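PDB 3ZT9: stage II sporulation protein E (SpoIIE), which is a manganese-binding phosphatase-like protein of the PP2C clan, probably a serine/threonine phosphatase acting on partner proteins of a stressosome that controls secondary messenger signalling. Local coordinates for residues K3-I8 with R166-E171; V31-V36 with L86-R91; P44-A49 with G78-V83; I68-H73 with Y126-Q131; H148-Q153 with R183-A188. All coordinates share one frame; numbering follows the deposited sequence. Where two conformers were deposited one is given.

Contact 1 of 5, residues K3-I8 with R166-E171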
# COMPACT_ATOMS: atom_id res chain seq x y z
N LYS A 3 17.41 9.56 -6.22
CA LYS A 3 15.95 9.55 -6.14
C LYS A 3 15.39 8.14 -5.84
O LYS A 3 15.96 7.14 -6.28
CB LYS A 3 15.37 10.06 -7.46
CG LYS A 3 13.85 10.05 -7.53
CD LYS A 3 13.35 10.00 -8.97
CE LYS A 3 13.15 8.56 -9.45
NZ LYS A 3 12.36 8.47 -10.71
N LEU A 4 14.29 8.07 -5.10
CA LEU A 4 13.58 6.79 -4.94
C LEU A 4 12.68 6.59 -6.17
O LEU A 4 11.84 7.42 -6.46
CB LEU A 4 12.76 6.76 -3.64
CG LEU A 4 12.19 5.41 -3.21
CD1 LEU A 4 13.30 4.45 -2.72
CD2 LEU A 4 11.13 5.56 -2.12
N GLU A 5 12.89 5.49 -6.90
CA GLU A 5 12.09 5.18 -8.06
C GLU A 5 10.80 4.52 -7.58
O GLU A 5 10.85 3.62 -6.74
CB GLU A 5 12.84 4.18 -8.95
CG GLU A 5 12.14 3.88 -10.25
CD GLU A 5 12.85 2.86 -11.16
OE1 GLU A 5 13.65 1.98 -10.70
OE2 GLU A 5 12.56 2.94 -12.36
N VAL A 6 9.66 4.94 -8.10
CA VAL A 6 8.40 4.32 -7.64
C VAL A 6 7.51 4.00 -8.82
O VAL A 6 7.31 4.85 -9.70
CB VAL A 6 7.58 5.24 -6.70
CG1 VAL A 6 6.35 4.49 -6.17
CG2 VAL A 6 8.44 5.76 -5.56
N GLY A 7 6.98 2.79 -8.85
CA GLY A 7 6.04 2.36 -9.87
C GLY A 7 4.69 2.05 -9.23
O GLY A 7 4.62 1.45 -8.15
N ILE A 8 3.62 2.44 -9.93
CA ILE A 8 2.25 2.13 -9.50
C ILE A 8 1.51 1.42 -10.63
O ILE A 8 1.58 1.86 -11.77
CB ILE A 8 1.48 3.42 -9.19
CG1 ILE A 8 2.09 4.12 -7.97
CG2 ILE A 8 0.01 3.11 -8.94
CD1 ILE A 8 1.37 5.44 -7.61
N ARG A 166 16.63 -4.05 -15.24
CA ARG A 166 16.48 -3.96 -16.69
C ARG A 166 15.11 -3.44 -17.08
O ARG A 166 14.94 -2.98 -18.19
CB ARG A 166 16.73 -5.32 -17.34
CG ARG A 166 18.10 -5.79 -16.93
CD ARG A 166 18.52 -7.12 -17.55
NE ARG A 166 19.88 -7.46 -17.10
CZ ARG A 166 20.35 -8.70 -16.96
NH1 ARG A 166 19.54 -9.73 -17.25
NH2 ARG A 166 21.60 -8.90 -16.51
N LEU A 167 14.14 -3.58 -16.19
CA LEU A 167 12.84 -2.92 -16.31
C LEU A 167 12.82 -1.74 -15.34
O LEU A 167 13.47 -1.75 -14.28
CB LEU A 167 11.68 -3.87 -15.95
CG LEU A 167 11.28 -4.95 -16.95
CD1 LEU A 167 12.40 -5.94 -17.14
CD2 LEU A 167 10.04 -5.65 -16.42
N THR A 168 12.05 -0.71 -15.70
CA THR A 168 11.85 0.39 -14.77
C THR A 168 10.85 -0.05 -13.71
O THR A 168 10.11 -1.00 -13.91
CB THR A 168 11.27 1.64 -15.45
OG1 THR A 168 9.95 1.37 -15.91
CG2 THR A 168 12.13 2.07 -16.62
N ALA A 169 10.76 0.69 -12.61
CA ALA A 169 9.78 0.35 -11.58
C ALA A 169 8.36 0.33 -12.18
O ALA A 169 7.56 -0.50 -11.82
CB ALA A 169 9.84 1.38 -10.42
N GLU A 170 8.08 1.30 -13.04
CA GLU A 170 6.76 1.40 -13.69
C GLU A 170 6.50 0.18 -14.55
O GLU A 170 5.40 -0.43 -14.51
CB GLU A 170 6.68 2.67 -14.52
CG GLU A 170 6.16 3.85 -13.71
CD GLU A 170 4.66 3.74 -13.42
OE1 GLU A 170 3.89 3.42 -14.35
OE2 GLU A 170 4.26 3.98 -12.26
N GLU A 171 7.51 -0.21 -15.33
CA GLU A 171 7.37 -1.40 -16.15
C GLU A 171 7.26 -2.67 -15.28
O GLU A 171 6.50 -3.58 -15.58
CB GLU A 171 8.58 -1.55 -17.09
CG GLU A 171 8.65 -0.44 -18.13
CD GLU A 171 9.98 -0.37 -18.82
OE1 GLU A 171 10.93 -1.03 -18.35
OE2 GLU A 171 10.06 0.34 -19.84
O HOH W 1 9.67 3.94 -13.13
O HOH W 2 2.64 0.29 -14.18

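Contact 2 of 5, residues V31-V36 with L86-R91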
# COMPACT_ATOMS: atom_id res chain seq x y z
N VAL A 31 10.86 12.58 3.10
CA VAL A 31 9.99 11.50 3.58
C VAL A 31 8.99 11.13 2.51
O VAL A 31 8.23 11.97 2.04
CB VAL A 31 9.14 11.88 4.79
CG1 VAL A 31 8.35 10.67 5.32
CG2 VAL A 31 10.03 12.49 5.92
N ILE A 32 8.93 9.85 2.19
CA ILE A 32 8.03 9.36 1.15
C ILE A 32 6.95 8.50 1.79
O ILE A 32 7.25 7.65 2.64
CB ILE A 32 8.81 8.54 0.10
CG1 ILE A 32 9.91 9.40 -0.52
CG2 ILE A 32 7.87 8.04 -0.98
CD1 ILE A 32 10.58 8.79 -1.72
N PHE A 33 5.70 8.74 1.43
CA PHE A 33 4.61 7.91 1.90
C PHE A 33 4.09 7.05 0.74
O PHE A 33 3.93 7.53 -0.38
CB PHE A 33 3.47 8.76 2.43
CG PHE A 33 3.85 9.58 3.65
CD1 PHE A 33 4.61 10.74 3.51
CD2 PHE A 33 3.44 9.20 4.91
CE1 PHE A 33 4.96 11.51 4.63
CE2 PHE A 33 3.77 9.97 6.02
CZ PHE A 33 4.52 11.14 5.87
N LEU A 34 3.85 5.79 1.04
CA LEU A 34 3.38 4.84 0.04
C LEU A 34 2.17 4.15 0.61
O LEU A 34 2.28 3.56 1.67
CB LEU A 34 4.46 3.74 -0.22
CG LEU A 34 5.89 4.23 -0.52
CD1 LEU A 34 6.82 3.03 -0.47
CD2 LEU A 34 5.96 4.86 -1.89
N ALA A 35 1.05 4.16 -0.10
CA ALA A 35 -0.16 3.60 0.48
C ALA A 35 -0.97 2.86 -0.56
O ALA A 35 -1.05 3.28 -1.73
CB ALA A 35 -1.05 4.72 1.12
N VAL A 36 -1.61 1.77 -0.12
CA VAL A 36 -2.58 1.09 -0.99
C VAL A 36 -3.85 0.87 -0.19
O VAL A 36 -3.80 0.42 0.94
CB VAL A 36 -2.05 -0.30 -1.51
CG1 VAL A 36 -3.13 -1.04 -2.29
CG2 VAL A 36 -0.78 -0.11 -2.40
N LEU A 86 0.03 1.67 4.91
CA LEU A 86 0.84 2.83 4.65
C LEU A 86 2.25 2.54 5.15
O LEU A 86 2.44 1.98 6.25
CB LEU A 86 0.26 4.01 5.43
CG LEU A 86 1.11 5.28 5.44
CD1 LEU A 86 1.20 5.80 4.05
CD2 LEU A 86 0.43 6.31 6.37
N CYS A 87 3.21 2.90 4.33
CA CYS A 87 4.64 2.85 4.70
C CYS A 87 5.15 4.26 4.67
O CYS A 87 4.91 5.00 3.71
CB CYS A 87 5.48 2.08 3.67
SG CYS A 87 5.23 0.31 3.60
N ARG A 88 5.89 4.65 5.69
CA ARG A 88 6.45 5.99 5.74
C ARG A 88 7.95 5.79 5.74
O ARG A 88 8.48 5.17 6.64
CB ARG A 88 6.01 6.73 7.02
CG ARG A 88 6.67 8.13 7.22
CD ARG A 88 6.17 8.75 8.57
NE ARG A 88 6.55 10.16 8.76
CZ ARG A 88 7.75 10.56 9.16
NH1 ARG A 88 8.71 9.67 9.39
NH2 ARG A 88 8.00 11.85 9.31
N VAL A 89 8.61 6.24 4.69
CA VAL A 89 10.06 6.00 4.53
C VAL A 89 10.83 7.29 4.67
O VAL A 89 10.76 8.17 3.80
CB VAL A 89 10.34 5.41 3.15
CG1 VAL A 89 11.79 4.94 3.07
CG2 VAL A 89 9.34 4.26 2.89
N ASP A 90 11.54 7.44 5.77
CA ASP A 90 12.30 8.62 6.02
C ASP A 90 13.71 8.38 5.53
O ASP A 90 14.53 7.92 6.27
CB ASP A 90 12.29 8.83 7.53
CG ASP A 90 12.85 10.13 7.95
OD1 ASP A 90 13.65 10.77 7.22
OD2 ASP A 90 12.51 10.48 9.10
N ARG A 91 13.98 8.70 4.27
CA ARG A 91 15.27 8.32 3.71
C ARG A 91 16.42 9.12 4.30
O ARG A 91 17.52 8.61 4.45
CB ARG A 91 15.19 8.46 2.19
CG ARG A 91 14.03 7.67 1.62
CD ARG A 91 13.96 7.83 0.11
NE ARG A 91 15.13 7.24 -0.53
CZ ARG A 91 15.93 7.85 -1.40
NH1 ARG A 91 15.73 9.12 -1.77
NH2 ARG A 91 16.93 7.16 -1.91

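Contact 3 of 5, residues P44-A49 with G78-V83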
# COMPACT_ATOMS: atom_id res chain seq x y z
N PRO A 44 -17.76 1.01 -8.34
CA PRO A 44 -17.60 2.42 -7.94
C PRO A 44 -17.81 2.67 -6.43
O PRO A 44 -17.24 3.60 -5.91
CB PRO A 44 -18.72 3.15 -8.74
CG PRO A 44 -19.11 2.21 -9.85
CD PRO A 44 -18.86 0.82 -9.32
N GLU A 45 -18.63 1.88 -5.74
CA GLU A 45 -18.76 2.10 -4.29
C GLU A 45 -17.49 1.70 -3.55
O GLU A 45 -17.11 2.35 -2.59
CB GLU A 45 -19.99 1.36 -3.72
CG GLU A 45 -21.27 1.89 -4.36
CD GLU A 45 -22.32 0.83 -4.50
OE1 GLU A 45 -22.20 -0.00 -5.42
OE2 GLU A 45 -23.28 0.84 -3.69
N ALA A 46 -16.82 0.64 -4.01
CA ALA A 46 -15.55 0.27 -3.42
C ALA A 46 -14.50 1.31 -3.76
O ALA A 46 -13.69 1.65 -2.93
CB ALA A 46 -15.10 -1.11 -3.92
N ALA A 47 -14.52 1.81 -5.00
CA ALA A 47 -13.56 2.79 -5.44
C ALA A 47 -13.71 4.07 -4.60
O ALA A 47 -12.72 4.70 -4.18
CB ALA A 47 -13.78 3.11 -6.95
N ARG A 48 -14.95 4.49 -4.36
CA ARG A 48 -15.21 5.68 -3.53
C ARG A 48 -14.53 5.52 -2.18
O ARG A 48 -13.88 6.44 -1.66
CB ARG A 48 -16.71 5.85 -3.30
CG ARG A 48 -17.07 6.77 -2.10
CD ARG A 48 -18.59 7.08 -2.12
NE ARG A 48 -19.09 7.67 -0.86
CZ ARG A 48 -18.82 8.92 -0.45
NH1 ARG A 48 -18.05 9.72 -1.17
NH2 ARG A 48 -19.30 9.35 0.72
N ALA A 49 -14.65 4.34 -1.60
CA ALA A 49 -14.09 4.15 -0.25
C ALA A 49 -12.57 4.13 -0.29
O ALA A 49 -11.92 4.75 0.57
CB ALA A 49 -14.62 2.88 0.42
N GLY A 78 -19.95 4.84 7.29
CA GLY A 78 -21.09 4.98 6.39
C GLY A 78 -20.79 4.68 4.92
O GLY A 78 -21.68 4.81 4.09
N THR A 79 -19.57 4.28 4.59
CA THR A 79 -19.22 3.93 3.21
C THR A 79 -19.05 2.41 3.12
O THR A 79 -19.36 1.72 4.08
CB THR A 79 -17.88 4.59 2.80
OG1 THR A 79 -16.79 3.92 3.47
CG2 THR A 79 -17.85 6.06 3.14
N ARG A 80 -18.51 1.89 2.01
CA ARG A 80 -18.23 0.46 1.90
C ARG A 80 -17.23 0.05 2.95
O ARG A 80 -17.21 -1.08 3.36
CB ARG A 80 -17.65 0.08 0.52
CG ARG A 80 -18.72 -0.18 -0.54
CD ARG A 80 -19.31 -1.60 -0.43
NE ARG A 80 -20.28 -1.82 -1.52
CZ ARG A 80 -19.96 -2.23 -2.74
NH1 ARG A 80 -18.69 -2.49 -3.07
NH2 ARG A 80 -20.91 -2.38 -3.65
N GLY A 81 -16.40 0.98 3.39
CA GLY A 81 -15.25 0.66 4.24
C GLY A 81 -14.08 0.26 3.38
O GLY A 81 -14.22 0.01 2.20
N ALA A 82 -12.89 0.17 3.97
CA ALA A 82 -11.73 -0.24 3.21
C ALA A 82 -10.68 -0.82 4.14
O ALA A 82 -10.70 -0.59 5.34
CB ALA A 82 -11.15 0.99 2.49
N VAL A 83 -9.75 -1.59 3.56
CA VAL A 83 -8.55 -2.00 4.27
C VAL A 83 -7.42 -1.19 3.63
O VAL A 83 -7.55 -0.76 2.50
CB VAL A 83 -8.32 -3.53 4.14
CG1 VAL A 83 -9.51 -4.26 4.75
CG2 VAL A 83 -8.08 -3.98 2.67
O HOH W 3 -18.46 3.47 -0.48
O HOH W 4 -23.21 -1.60 -1.22

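Contact 4 of 5, residues I68-H73 with Y126-Q131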
# COMPACT_ATOMS: atom_id res chain seq x y z
N ILE A 68 -3.25 8.99 11.51
CA ILE A 68 -3.62 8.80 10.11
C ILE A 68 -4.70 7.73 9.95
O ILE A 68 -5.71 7.95 9.28
CB ILE A 68 -2.41 8.44 9.25
CG1 ILE A 68 -1.51 9.66 9.04
CG2 ILE A 68 -2.88 7.90 7.87
CD1 ILE A 68 -0.08 9.28 8.62
N PHE A 69 -4.53 6.60 10.62
CA PHE A 69 -5.47 5.49 10.46
C PHE A 69 -6.76 5.77 11.19
O PHE A 69 -7.82 5.39 10.72
CB PHE A 69 -4.81 4.17 10.93
CG PHE A 69 -4.01 3.50 9.86
CD1 PHE A 69 -4.62 2.61 8.99
CD2 PHE A 69 -2.69 3.80 9.69
CE1 PHE A 69 -3.90 2.00 7.95
CE2 PHE A 69 -1.94 3.19 8.68
CZ PHE A 69 -2.55 2.29 7.81
N GLN A 70 -6.68 6.47 12.33
CA GLN A 70 -7.87 6.82 13.11
C GLN A 70 -8.75 7.81 12.33
O GLN A 70 -9.95 7.65 12.27
CB GLN A 70 -7.50 7.37 14.50
CG GLN A 70 -7.02 6.29 15.47
CD GLN A 70 -6.58 6.84 16.82
OE1 GLN A 70 -6.54 8.05 17.03
NE2 GLN A 70 -6.25 5.94 17.74
N LEU A 71 -8.15 8.81 11.68
CA LEU A 71 -8.95 9.70 10.83
C LEU A 71 -9.53 8.95 9.61
O LEU A 71 -10.66 9.21 9.22
CB LEU A 71 -8.17 10.94 10.38
CG LEU A 71 -8.97 11.90 9.47
CD1 LEU A 71 -9.44 11.21 8.23
CD2 LEU A 71 -10.20 12.52 10.12
N CYS A 72 -8.75 8.06 8.98
CA CYS A 72 -9.25 7.25 7.87
C CYS A 72 -10.52 6.54 8.25
O CYS A 72 -11.51 6.56 7.51
CB CYS A 72 -8.25 6.16 7.46
SG CYS A 72 -7.00 6.67 6.33
N HIS A 73 -10.48 5.86 9.39
CA HIS A 73 -11.65 5.18 9.93
C HIS A 73 -12.83 6.14 10.09
O HIS A 73 -13.96 5.81 9.71
CB HIS A 73 -11.27 4.56 11.28
CG HIS A 73 -12.42 3.94 12.01
ND1 HIS A 73 -12.96 2.73 11.64
CD2 HIS A 73 -13.14 4.37 13.07
CE1 HIS A 73 -13.97 2.43 12.46
NE2 HIS A 73 -14.10 3.42 13.33
N TYR A 126 -15.60 0.65 9.91
CA TYR A 126 -16.50 -0.26 10.62
C TYR A 126 -15.99 -0.85 11.92
O TYR A 126 -16.68 -0.78 12.92
CB TYR A 126 -16.99 -1.34 9.67
CG TYR A 126 -17.97 -0.74 8.71
CD1 TYR A 126 -19.30 -0.55 9.09
CD2 TYR A 126 -17.56 -0.28 7.47
CE1 TYR A 126 -20.20 0.03 8.23
CE2 TYR A 126 -18.46 0.30 6.60
CZ TYR A 126 -19.77 0.45 7.00
OH TYR A 126 -20.67 1.03 6.15
N ASN A 127 -14.80 -1.45 11.90
CA ASN A 127 -14.26 -2.10 13.10
C ASN A 127 -12.77 -1.83 13.26
O ASN A 127 -11.93 -2.51 12.68
CB ASN A 127 -14.55 -3.62 13.11
CG ASN A 127 -13.94 -4.33 11.92
OD1 ASN A 127 -13.27 -3.71 11.12
ND2 ASN A 127 -14.18 -5.64 11.79
N TYR A 128 -12.46 -0.79 14.04
CA TYR A 128 -11.08 -0.36 14.27
C TYR A 128 -10.40 -1.33 15.27
O TYR A 128 -10.96 -1.63 16.31
CB TYR A 128 -11.05 1.09 14.79
CG TYR A 128 -9.70 1.74 14.63
CD1 TYR A 128 -9.29 2.22 13.39
CD2 TYR A 128 -8.83 1.84 15.70
CE1 TYR A 128 -8.03 2.80 13.23
CE2 TYR A 128 -7.57 2.42 15.56
CZ TYR A 128 -7.18 2.89 14.31
OH TYR A 128 -5.93 3.46 14.17
N PRO A 129 -9.18 -1.82 14.94
CA PRO A 129 -8.50 -2.74 15.87
C PRO A 129 -8.22 -2.13 17.24
O PRO A 129 -8.02 -0.92 17.38
CB PRO A 129 -7.18 -3.05 15.17
CG PRO A 129 -6.93 -1.82 14.31
CD PRO A 129 -8.31 -1.45 13.81
N HIS A 130 -8.21 -2.99 18.26
CA HIS A 130 -7.89 -2.57 19.62
C HIS A 130 -6.79 -1.51 19.57
O HIS A 130 -6.85 -0.49 20.25
CB HIS A 130 -7.45 -3.77 20.45
CG HIS A 130 -7.24 -3.46 21.90
ND1 HIS A 130 -8.26 -3.06 22.73
CD2 HIS A 130 -6.13 -3.51 22.67
CE1 HIS A 130 -7.79 -2.86 23.95
NE2 HIS A 130 -6.49 -3.13 23.94
N GLN A 131 -5.78 -1.77 18.75
CA GLN A 131 -4.72 -0.79 18.53
C GLN A 131 -3.81 -1.18 17.35
O GLN A 131 -3.55 -2.36 17.07
CB GLN A 131 -3.89 -0.60 19.80
CG GLN A 131 -3.02 -1.78 20.20
CD GLN A 131 -1.89 -1.38 21.12
OE1 GLN A 131 -2.07 -0.54 22.02
NE2 GLN A 131 -0.70 -1.95 20.90
O HOH W 5 -4.90 3.37 16.94

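Contact 5 of 5, residues H148-Q153 with R183-A188. With MN (manganese (II) ion), chain C.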
# COMPACT_ATOMS: atom_id res chain seq x y z
N HIS A 148 0.90 -4.58 -2.10
CA HIS A 148 -0.17 -4.92 -3.02
C HIS A 148 -1.47 -5.31 -2.32
O HIS A 148 -1.47 -5.83 -1.22
CB HIS A 148 0.29 -6.04 -4.01
CG HIS A 148 0.68 -7.33 -3.36
ND1 HIS A 148 -0.24 -8.29 -2.99
CD2 HIS A 148 1.90 -7.83 -3.03
CE1 HIS A 148 0.39 -9.32 -2.46
NE2 HIS A 148 1.69 -9.06 -2.46
N SER A 149 -2.59 -5.03 -2.98
CA SER A 149 -3.87 -5.53 -2.46
C SER A 149 -3.97 -7.03 -2.64
O SER A 149 -3.11 -7.65 -3.28
CB SER A 149 -5.03 -4.89 -3.22
OG SER A 149 -5.04 -5.29 -4.57
N ASP A 150 -5.03 -7.62 -2.08
CA ASP A 150 -5.21 -9.07 -2.17
C ASP A 150 -5.66 -9.50 -3.57
O ASP A 150 -5.96 -10.67 -3.79
CB ASP A 150 -6.20 -9.53 -1.10
CG ASP A 150 -7.60 -8.97 -1.29
OD1 ASP A 150 -7.87 -8.27 -2.29
OD2 ASP A 150 -8.44 -9.26 -0.44
N GLY A 151 -5.73 -8.55 -4.50
CA GLY A 151 -5.77 -8.88 -5.93
C GLY A 151 -4.55 -9.70 -6.37
O GLY A 151 -4.59 -10.39 -7.40
N ILE A 152 -3.47 -9.61 -5.60
CA ILE A 152 -2.31 -10.52 -5.78
C ILE A 152 -2.12 -11.34 -4.50
O ILE A 152 -2.10 -10.81 -3.41
CB ILE A 152 -1.01 -9.75 -6.11
CG1 ILE A 152 -1.15 -9.05 -7.47
CG2 ILE A 152 0.23 -10.68 -6.12
CD1 ILE A 152 -0.06 -8.07 -7.76
N GLN A 153 -2.03 -12.66 -4.62
CA GLN A 153 -1.91 -13.52 -3.45
C GLN A 153 -0.62 -13.23 -2.65
O GLN A 153 0.42 -12.95 -3.21
CB GLN A 153 -1.95 -15.00 -3.88
CG GLN A 153 -2.11 -15.99 -2.72
CD GLN A 153 -3.44 -15.81 -1.98
OE1 GLN A 153 -3.67 -14.78 -1.34
NE2 GLN A 153 -4.32 -16.80 -2.06
N ARG A 183 -8.02 -11.82 -12.14
CA ARG A 183 -8.89 -10.99 -12.95
C ARG A 183 -10.28 -10.84 -12.28
O ARG A 183 -11.04 -9.92 -12.61
CB ARG A 183 -8.90 -11.50 -14.41
CG ARG A 183 -9.64 -10.60 -15.40
CD ARG A 183 -8.82 -9.42 -15.94
NE ARG A 183 -7.59 -9.82 -16.62
CZ ARG A 183 -7.53 -10.66 -17.66
NH1 ARG A 183 -8.64 -11.20 -18.17
NH2 ARG A 183 -6.36 -10.95 -18.20
N ASP A 184 -10.55 -11.66 -11.26
CA ASP A 184 -11.83 -11.55 -10.55
C ASP A 184 -11.81 -10.58 -9.35
O ASP A 184 -12.77 -10.49 -8.59
CB ASP A 184 -12.35 -12.96 -10.15
CG ASP A 184 -11.53 -13.62 -9.06
OD1 ASP A 184 -10.46 -13.12 -8.71
OD2 ASP A 184 -11.94 -14.67 -8.54
N ASP A 185 -10.75 -9.80 -9.22
CA ASP A 185 -10.73 -8.79 -8.19
C ASP A 185 -9.95 -7.63 -8.74
O ASP A 185 -9.20 -7.79 -9.72
CB ASP A 185 -10.07 -9.30 -6.88
CG ASP A 185 -10.38 -8.40 -5.68
OD1 ASP A 185 -11.32 -7.57 -5.79
OD2 ASP A 185 -9.70 -8.48 -4.63
N ASP A 186 -10.12 -6.47 -8.13
CA ASP A 186 -9.25 -5.32 -8.40
C ASP A 186 -7.83 -5.62 -8.01
O ASP A 186 -7.60 -6.39 -7.08
CB ASP A 186 -9.74 -4.14 -7.59
CG ASP A 186 -11.18 -3.78 -7.93
OD1 ASP A 186 -11.44 -3.44 -9.07
OD2 ASP A 186 -12.03 -3.83 -7.05
N VAL A 187 -6.87 -5.00 -8.69
CA VAL A 187 -5.44 -5.23 -8.40
C VAL A 187 -4.78 -3.88 -8.19
O VAL A 187 -5.05 -2.93 -8.92
CB VAL A 187 -4.77 -6.02 -9.53
CG1 VAL A 187 -3.24 -6.01 -9.39
CG2 VAL A 187 -5.33 -7.47 -9.60
N ALA A 188 -3.88 -3.79 -7.20
CA ALA A 188 -3.11 -2.58 -7.02
C ALA A 188 -1.73 -2.98 -6.53
O ALA A 188 -1.61 -3.83 -5.64
CB ALA A 188 -3.77 -1.66 -5.97
MN MN C . -9.48 -7.08 -2.96
O HOH W 6 -8.72 -11.06 -4.18
O HOH W 7 -10.83 -8.07 -1.48
O HOH W 8 -11.56 -6.45 -3.46
O HOH W 9 -8.56 -5.84 -4.53

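Contact 1 of 5, residues K3-I8 with R166-E171
E5 and A169 meet in the close-packed half of this contact. The glutamate side chain, with CG anti to the backbone N (chi1 -175°), runs extended toward the start of helix 169-180 and lays its CG 3.4 Å from A169 CB. Its OE2 takes the amide of A169 in a nearly straight bond (A169 N to E5 OE2, 2.9 Å), the N-H arriving from well above the carboxylate plane. A water bridges the same OE2 to E170 N, and E5 OE1 forms a salt bridge with R193. A169 CB also sits 3.6 Å from G7 N, and a side chain at G7 would run into A169 O, so the glycine lets strand 6-11 come close to the helix.

The other half is looser and more exposed. Here E170 bends at chi2 and reaches back over G7, its OE2 accepting from I8 N at 2.9 Å, again from above the carboxylate plane. A second water joins I8 O and E170 O. T168, at the N-cap, forms a capping box with E171: E171 N donates to T168 OG1, and T168 N donates to E171 OE1 at 2.9 Å.

Amides in the first turn of a helix lack acceptors from a preceding turn; E5 supplies one from just before edge strand 6-11, and its negative charge would probably interact favourably with the positive end of the helix dipole.

Contact 2 of 5, residues V31-V36 with L86-R91
V31-V36 and L86-R91 pair as neighbouring antiparallel strands, their axes 4.7 Å apart, with I32-V89 and L34-C87 as hydrogen-bonded pairs and V31-D90, F33-R88 and A35-L86 as non-hydrogen-bonded ones. V89 N to I32 O, at 2.8 Å, is nearly straight.

On the face with F33, the R88 chain runs extended beside the phenylalanine, pointing the same way, and its CG lies 3.6 Å from both F33 CE2 and V31 CG1. V31 CG1 also sits over the centre of the guanidinium, whose NH2 bonds to N62. An alanine in place of R88 would probably leave F33 CE2 and V31 CG1 without the CG beside them and N62 OD1 without this donor. Farther along, L86 CD1 touches A35 CB at 3.8 Å and meets the F33 ring at its edge.

L34, C87 and V89 occupy the other face, packing against I147 and F145 of strand 144-148; the pair joins middle strand 82-90 to its neighbour 31-39 in one of the two stacked antiparallel sheets of the PP2C-type beta-sandwich.

Contact 3 of 5, residues P44-A49 with G78-V83
R80 lays its guanidinium across E45, whose CB stands over the centre of one face, 3.7 Å from R80 CZ. The arginine bends at chi2 (-81°), CD turning away from the helix after CG has passed 3.6 Å from E45 O. Beyond that overlap, E45 OE1 comes within 3.2 Å of R80 NH2 from well outside the guanidinium plane, a salt bridge of charges alone with no N-H pointing at the oxygen. A water at the guanidinium edge accepts from R80 NE at 3.0 Å and donates only weakly to E45 OE2, while R80 NH1 is held by the carbonyls of I40 and H42. A second water donates to E45 O at 2.7 Å and accepts from R80 N.

Deeper in, the methyl of A49 packs against the turn: A49 CB approaches G81 O at 3.4 Å and also faces T79 OG1 and R80 CB. T79 OG1 accepts from G81 N at 3.0 Å, closing an ST turn; the same oxygen bonds to L76 O. The backbone angles of G81 favour glycine, since a CB there would jam against the preceding carbonyl.

The ST turn leads into strand 82-90 beside helix 43-60, a helix-on-sheet junction of the PP2C-type fold close to manganese-binding G39 and G41.

Contact 4 of 5, residues I68-H73 with Y126-Q131
Y128 and H73 carry this contact, their rings set obliquely with planes 58° apart and centroids separated by 5.4 Å. What covers the imidazole is the base of the tyrosine: Y128 CB stands 4.0 Å from the centroid of the H73 ring, almost on its normal, in a CH-pi contact over the face. H73 CG is anti to its backbone N (chi1 174°), which directs CG toward the loop; H73 CE1 lies 3.5 Å from Y126 N. The tyrosine ring passes beside the helix, Y128 CD1 3.7 Å from H73 CB, and goes on toward F69 and Q70.

Residues Y126 and N127 form a classic beta bulge opposite I123. This bulged loop lies against helix 65-76 near the protein surface, and the helix is one of those flanking the sheet that contains strand 82-90 in the PP2C-type sandwich.

Farther out, the phenol reaches the preceding turn. Q70 crosses Y128 at about a right angle, with Q70 CG 3.3 Å from Y128 OH, and F69 CB approaches the same oxygen at 3.5 Å. A water in the plane of the tyrosine ring, at its edge, lies 3.0 Å from Y128 OH and accepts from Q70 NE2. An alanine in place of Y128 would probably open a gap beside H73 CB, F69 and Q70 and leave the bridging water without its phenol partner. On the loop's own side, P129 CD packs over one face of the Y128 ring, offset toward the rim.

Contact 5 of 5, residues H148-Q153 with R183-A188
D150 and D185 share a manganese ion. From CB of D150, chi1 of 64° places CG between the backbone N and the carbonyl carbon, and D150 CG lies 3.1 Å from the manganese. At the tip, OD1 binds manganese at 2.1 Å, while OD2 accepts from a metal-bound water and from N103. D185 OD2 binds the same ion at 2.2 Å, only 3.0 Å from D150 OD1, and the two side chains cross at about a right angle. The shared cation probably offsets the repulsion between these two oxygens. D38 and three waters complete the coordination; one of these waters donates to D186 O.

Beside the metal site, S149 N donates to A188 O at 3.1 Å, and A188 N returns a weak bond to S149 OG, which also bonds to D21. G151 CA lies 3.3 Å from D186 O, where a side chain would clash. I152 CD1 meets V187 CG1 at 4.1 Å.

Aspartates at or next to strand ends, gathered around manganese between two beta-sheets, are characteristic of the PP2C-family metal centre.

Contact 5 belongs to the manganese centre, completed by D38 on the strand that contact 2 pairs with 82-90. V36 CG1 packs 3.8 Å from A188 CB, joining contacts 2 and 5 across the sandwich. Contact 3 shares strand 82-90 with contact 2 and approaches contact 5 to about 5 Å between nearest atoms, with A46 about 5 Å from a manganese. T79 O and Y126 OH, 2.5 Å apart in a probable hydrogen bond, join contacts 3 and 4. Contact 1 lies far from contact 3, 28 Å between centres, yet L4 N packs 3.8 Å from R91 NH1 of contact 2, and E5 is about 6 Å from a separate manganese bound by E141 and R193.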